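Local coordinates for putative Xylose isomerase (Rhodospirillum rubrum, PDB 3QXB), which binds iron and manganese ions in a xylose isomerase-like TIM barrel and may act as an isomerase, though its substrate is not established, at residues V212-A217 against M229-M233. Numbering follows the deposited sequence.
Sequences VDWGHA and MDHWM. With FE (Fe (III) ion), chain E; MN (manganese (II) ion), chain G.
Met229, deposited as selenomethionine, is the bump of this contact, and Trp214, Ala217 and Val212 form the hollow that receives it. Its CG sits over one face of the Trp214 indole, 3.5 Å from the centroid of the six-membered ring and 9° off the normal, a CH-pi contact. SE lies above the five-membered ring of the same indole, 4.3 Å from its centroid, a Met-aromatic contact in the selenium version. Bends at chi2 (-68°) and chi3 (-65°) curl the chain across the ring, carrying CE on to meet Val212 CG1 tip to tip at 3.9 Å. The floor is Ala217, whose CB is 3.4 Å from Met229 SE.

The same methyl also rests over one face of the five-membered ring of Trp232, a CH-pi contact. Val212 divides its branches: CG1 goes to the selenomethionine, while CG2 approaches Trp232 CE3 at 3.9 Å. Polar linkage comes through water, one molecule accepting from Trp232 NE1 at the ring edge and donating to Ala217 O. Phe272 of helix 266-275 meets Trp214 edge-to-face. With an alanine in place of Trp214, Met229 would probably lose the flat surface under its CG and SE, leaving its bent chain freer to turn.

Asp213 and His216 turn to the metals instead. Asp213 OD2 binds the iron, which Glu178, His244 and Glu286 also ligate, while His216 NE2 binds the manganese at 2.2 Å together with Asp253 and His255. Asp213 OD1 caps the following helical turn by accepting from Gly215 N. Strand 208-213, which ends at Asp213, helix 229-236, packed on Val212, Trp214 and Ala217, and the parallel strand 240-245 make one beta-alpha-beta unit of the TIM barrel, with His216 in the short helix 214-217 after the first strand.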
loop_
_atom_site.group_PDB
_atom_site.type_symbol
_atom_site.label_atom_id
_atom_site.label_comp_id
_atom_site.label_asym_id
_atom_site.label_seq_id
_atom_site.Cartn_x
_atom_site.Cartn_y
_atom_site.Cartn_z
ATOM N N VAL A 212 18.154 -7.536 4.447
ATOM C CA VAL A 212 17.695 -8.676 3.656
ATOM C C VAL A 212 16.475 -9.291 4.321
ATOM O O VAL A 212 16.472 -9.536 5.507
ATOM C CB VAL A 212 18.795 -9.696 3.450
ATOM C CG1 VAL A 212 18.264 -11.017 2.853
ATOM C CG2 VAL A 212 19.925 -9.072 2.591
ATOM N N ASP A 213 15.420 -9.476 3.535
ATOM C CA ASP A 213 14.178 -9.995 4.053
ATOM C C ASP A 213 14.147 -11.481 3.722
ATOM O O ASP A 213 14.287 -11.864 2.561
ATOM C CB ASP A 213 13.018 -9.273 3.380
ATOM C CG ASP A 213 11.683 -9.680 3.942
ATOM O OD1 ASP A 213 11.536 -10.875 4.280
ATOM O OD2 ASP A 213 10.811 -8.795 4.039
ATOM N N TRP A 214 14.016 -12.316 4.742
ATOM C CA TRP A 214 14.129 -13.767 4.561
ATOM C C TRP A 214 13.102 -14.279 3.524
ATOM O O TRP A 214 13.386 -15.195 2.759
ATOM C CB TRP A 214 13.945 -14.493 5.902
ATOM C CG TRP A 214 15.178 -14.590 6.727
ATOM C CD1 TRP A 214 15.841 -13.571 7.330
ATOM C CD2 TRP A 214 15.889 -15.789 7.059
ATOM N NE1 TRP A 214 16.921 -14.050 8.016
ATOM C CE2 TRP A 214 16.979 -15.412 7.867
ATOM C CE3 TRP A 214 15.689 -17.149 6.778
ATOM C CZ2 TRP A 214 17.898 -16.339 8.374
ATOM C CZ3 TRP A 214 16.629 -18.093 7.288
ATOM C CH2 TRP A 214 17.701 -17.670 8.082
ATOM N N GLY A 215 11.941 -13.654 3.459
ATOM C CA GLY A 215 10.910 -14.065 2.505
ATOM C C GLY A 215 11.248 -13.714 1.062
ATOM O O GLY A 215 10.760 -14.354 0.129
ATOM N N HIS A 216 12.059 -12.683 0.877
ATOM C CA HIS A 216 12.492 -12.274 -0.440
ATOM C C HIS A 216 13.623 -13.193 -0.939
ATOM O O HIS A 216 13.597 -13.621 -2.078
ATOM C CB HIS A 216 12.998 -10.864 -0.396
ATOM C CG HIS A 216 11.958 -9.854 -0.036
ATOM N ND1 HIS A 216 12.216 -8.502 -0.066
ATOM C CD2 HIS A 216 10.651 -9.987 0.325
ATOM C CE1 HIS A 216 11.118 -7.845 0.287
ATOM N NE2 HIS A 216 10.152 -8.723 0.514
ATOM N N ALA A 217 14.584 -13.491 -0.084
ATOM C CA ALA A 217 15.684 -14.388 -0.449
ATOM C C ALA A 217 15.171 -15.805 -0.719
ATOM O O ALA A 217 15.710 -16.525 -1.571
ATOM C CB ALA A 217 16.748 -14.416 0.656
HETATM N N MSE A 229 19.599 -18.678 2.393
HETATM C CA MSE A 229 20.307 -17.575 3.002
HETATM C C MSE A 229 21.800 -17.762 2.986
HETATM O O MSE A 229 22.494 -16.770 2.993
HETATM C CB MSE A 229 19.778 -17.281 4.400
HETATM C CG MSE A 229 18.375 -16.676 4.393
HETATM SE SE MSE A 229 18.327 -14.919 3.655
HETATM C CE MSE A 229 19.401 -14.055 4.993
ATOM N N ASP A 230 22.297 -19.007 2.904
ATOM C CA ASP A 230 23.754 -19.225 2.827
ATOM C C ASP A 230 24.322 -18.611 1.549
ATOM O O ASP A 230 25.454 -18.134 1.545
ATOM C CB ASP A 230 24.143 -20.714 2.898
ATOM C CG ASP A 230 23.873 -21.332 4.258
ATOM O OD1 ASP A 230 24.237 -20.742 5.307
ATOM O OD2 ASP A 230 23.304 -22.433 4.276
ATOM N N HIS A 231 23.537 -18.639 0.472
ATOM C CA HIS A 231 23.969 -18.036 -0.787
ATOM C C HIS A 231 24.079 -16.514 -0.621
ATOM O O HIS A 231 24.939 -15.870 -1.212
ATOM C CB HIS A 231 22.985 -18.404 -1.909
ATOM C CG HIS A 231 23.244 -17.694 -3.199
ATOM N ND1 HIS A 231 24.352 -17.951 -3.974
ATOM C CD2 HIS A 231 22.528 -16.745 -3.857
ATOM C CE1 HIS A 231 24.325 -17.167 -5.040
ATOM N NE2 HIS A 231 23.230 -16.429 -4.995
ATOM N N TRP A 232 23.205 -15.946 0.208
ATOM C CA TRP A 232 23.227 -14.502 0.466
ATOM C C TRP A 232 24.480 -14.158 1.284
ATOM O O TRP A 232 25.193 -13.200 0.954
ATOM C CB TRP A 232 21.902 -14.043 1.092
ATOM C CG TRP A 232 20.902 -13.798 0.018
ATOM C CD1 TRP A 232 20.144 -14.722 -0.619
ATOM C CD2 TRP A 232 20.615 -12.538 -0.612
ATOM N NE1 TRP A 232 19.392 -14.121 -1.601
ATOM C CE2 TRP A 232 19.665 -12.778 -1.610
ATOM C CE3 TRP A 232 21.090 -11.233 -0.427
ATOM C CZ2 TRP A 232 19.154 -11.767 -2.409
ATOM C CZ3 TRP A 232 20.592 -10.217 -1.230
ATOM C CH2 TRP A 232 19.635 -10.492 -2.212
HETATM N N MSE A 233 24.796 -14.954 2.296
HETATM C CA MSE A 233 26.040 -14.721 3.040
HETATM C C MSE A 233 27.288 -14.921 2.158
HETATM O O MSE A 233 28.244 -14.147 2.259
HETATM C CB MSE A 233 26.119 -15.599 4.289
HETATM C CG MSE A 233 25.000 -15.320 5.304
HETATM SE SE MSE A 233 24.752 -13.462 5.740
HETATM C CE MSE A 233 25.429 -13.449 7.556
HETATM FE FE FE E . 10.699 -6.599 4.036
HETATM MN MN MN G . 8.163 -8.397 1.323
HETATM O O HOH W 1 17.775 -15.895 -3.432
HETATM O O HOH W 2 8.969 -6.566 2.490
HETATM O O HOH W 3 10.188 -4.385 3.861
HETATM O O HOH W 4 6.343 -6.905 0.706
#